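Local coordinates for protein beta-lactamase (Serratia marcescens, PDB 5GWA) that probably hydrolyses beta-lactam antibiotics to substituted beta-amino acids, as a class A extended-spectrum beta-lactamase that is bound here to avibactam, at residues K18-G23 / V248-S253. Residues are numbered along the deposited sequence; the frame is centred on the assembly and turned at random.
Sequences KKAKVG and VYVSDS
Gly23 O lies at the edge of the Tyr249 ring, close to its plane and 4.0 Å from CD1. The flat carbonyl of Gly23 also takes the Tyr249 N-H in its own plane (2.9 Å from N to O), and Tyr249 O receives Gly23 N in the same in-plane fashion, closing one hydrogen-bonded pair of two antiparallel strands. The next such pair, Lys21 with Ser251, is gripped by three bonds. Lys21 O accepts from Ser251 N, which stands well above the carbonyl plane, and from Ser251 OG (2.8 Å), tilted 21° from it; chi1 of 74° sets this hydroxyl between the backbone N and carbonyl carbon of its own residue. The CB of Lys21 packs on the same OG. The opposite face is apolar: Val22 CG1 meets Val248 CG1 obliquely at 4.0 Å, and Val22 lies alongside Val250. Just before the strand, Ala20 CB touches Val250 CG1 (3.8 Å) and Ser253 CB (3.5 Å), while a water donates to Asp252 O and weakly to Lys19 O. Strands 21-28 and 243-253 thus adjoin in the five-stranded antiparallel sheet of the class A fold. Helix 257-276 covers the valine face through Val250; on the other, Tyr249 OH hydrogen-bonds Thr167 OG1 and Tyr43 of strand 43-44 touches Lys21 and Ser251. Within the sheet, 227-237 pairs with the far edge of 243-253.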
loop_
_atom_site.group_PDB
_atom_site.type_symbol
_atom_site.label_atom_id
_atom_site.label_comp_id
_atom_site.label_asym_id
_atom_site.label_seq_id
_atom_site.Cartn_x
_atom_site.Cartn_y
_atom_site.Cartn_z
ATOM N N LYS A 18 24.539 -0.605 15.757
ATOM C CA LYS A 18 23.265 -0.466 15.076
ATOM C C LYS A 18 22.166 -0.410 16.108
ATOM O O LYS A 18 22.087 -1.287 16.998
ATOM C CB LYS A 18 23.032 -1.651 14.115
ATOM C CG LYS A 18 24.143 -1.902 13.113
ATOM C CD LYS A 18 24.309 -0.735 12.145
ATOM C CE LYS A 18 25.384 -1.058 11.131
ATOM N NZ LYS A 18 26.684 -1.395 11.775
ATOM N N LYS A 19 21.350 0.629 16.021
ATOM C CA LYS A 19 20.304 0.888 16.997
ATOM C C LYS A 19 19.056 0.114 16.612
ATOM O O LYS A 19 18.024 0.682 16.300
ATOM C CB LYS A 19 20.032 2.378 17.133
ATOM C CG LYS A 19 21.263 3.147 17.595
ATOM C CD LYS A 19 20.906 4.546 18.076
ATOM C CE LYS A 19 22.152 5.299 18.540
ATOM N NZ LYS A 19 22.026 6.777 18.386
ATOM N N ALA A 20 19.150 -1.199 16.786
ATOM C CA ALA A 20 18.074 -2.125 16.465
ATOM C C ALA A 20 18.377 -3.445 17.126
ATOM O O ALA A 20 19.520 -3.753 17.462
ATOM C CB ALA A 20 17.974 -2.345 14.953
ATOM N N LYS A 21 17.323 -4.231 17.317
ATOM C CA LYS A 21 17.423 -5.591 17.842
ATOM C C LYS A 21 17.358 -6.525 16.641
ATOM O O LYS A 21 16.287 -6.662 16.033
ATOM C CB LYS A 21 16.265 -5.898 18.797
ATOM C CG LYS A 21 16.395 -7.302 19.379
ATOM C CD LYS A 21 15.178 -7.813 20.147
ATOM C CE LYS A 21 15.202 -7.424 21.615
ATOM N NZ LYS A 21 16.535 -7.490 22.272
ATOM N N VAL A 22 18.465 -7.161 16.330
ATOM C CA VAL A 22 18.565 -7.904 15.063
ATOM C C VAL A 22 18.694 -9.390 15.368
ATOM O O VAL A 22 19.644 -9.838 15.992
ATOM C CB VAL A 22 19.735 -7.439 14.212
ATOM C CG1 VAL A 22 19.765 -8.185 12.886
ATOM C CG2 VAL A 22 19.654 -5.932 13.973
ATOM N N GLY A 23 17.732 -10.167 14.891
ATOM C CA GLY A 23 17.760 -11.616 15.045
ATOM C C GLY A 23 18.239 -12.277 13.784
ATOM O O GLY A 23 17.798 -11.911 12.695
ATOM N N VAL A 248 16.761 -13.022 8.621
ATOM C CA VAL A 248 17.222 -11.857 9.358
ATOM C C VAL A 248 16.042 -10.962 9.679
ATOM O O VAL A 248 15.261 -10.601 8.794
ATOM C CB VAL A 248 18.309 -11.048 8.610
ATOM C CG1 VAL A 248 18.782 -9.867 9.442
ATOM C CG2 VAL A 248 19.484 -11.945 8.222
ATOM N N TYR A 249 15.899 -10.598 10.960
ATOM C CA TYR A 249 14.838 -9.711 11.419
ATOM C C TYR A 249 15.466 -8.488 12.069
ATOM O O TYR A 249 16.110 -8.600 13.100
ATOM C CB TYR A 249 13.953 -10.407 12.473
ATOM C CG TYR A 249 13.311 -11.643 11.949
ATOM C CD1 TYR A 249 13.972 -12.858 11.970
ATOM C CD2 TYR A 249 12.018 -11.611 11.435
ATOM C CE1 TYR A 249 13.368 -14.003 11.492
ATOM C CE2 TYR A 249 11.460 -12.722 10.840
ATOM C CZ TYR A 249 12.138 -13.889 10.858
ATOM O OH TYR A 249 11.507 -14.966 10.313
ATOM N N VAL A 250 15.420 -7.331 11.402
ATOM C CA VAL A 250 15.866 -6.083 12.022
ATOM C C VAL A 250 14.673 -5.437 12.695
ATOM O O VAL A 250 13.733 -4.980 12.028
ATOM C CB VAL A 250 16.469 -5.126 10.959
ATOM C CG1 VAL A 250 16.934 -3.837 11.618
ATOM C CG2 VAL A 250 17.587 -5.791 10.184
ATOM N N SER A 251 14.629 -5.491 14.038
ATOM C CA SER A 251 13.427 -5.091 14.746
ATOM C C SER A 251 13.637 -3.877 15.634
ATOM O O SER A 251 14.750 -3.597 16.030
ATOM C CB SER A 251 12.823 -6.266 15.538
ATOM O OG SER A 251 13.585 -6.555 16.704
ATOM N N ASP A 252 12.532 -3.194 15.922
ATOM C CA ASP A 252 12.499 -2.031 16.802
ATOM C C ASP A 252 13.662 -1.086 16.577
ATOM O O ASP A 252 14.488 -0.826 17.449
ATOM C CB ASP A 252 12.395 -2.502 18.245
ATOM C CG ASP A 252 11.086 -3.207 18.519
ATOM O OD1 ASP A 252 10.143 -3.077 17.705
ATOM O OD2 ASP A 252 10.974 -3.817 19.611
ATOM N N SER A 253 13.824 -0.715 15.306
ATOM C CA SER A 253 14.986 -0.001 14.883
ATOM C C SER A 253 14.782 1.507 14.851
ATOM O O SER A 253 13.783 2.008 14.355
ATOM C CB SER A 253 15.386 -0.468 13.490
ATOM O OG SER A 253 16.524 0.226 13.019
HETATM O O HOH W 1 15.734 1.348 18.761
#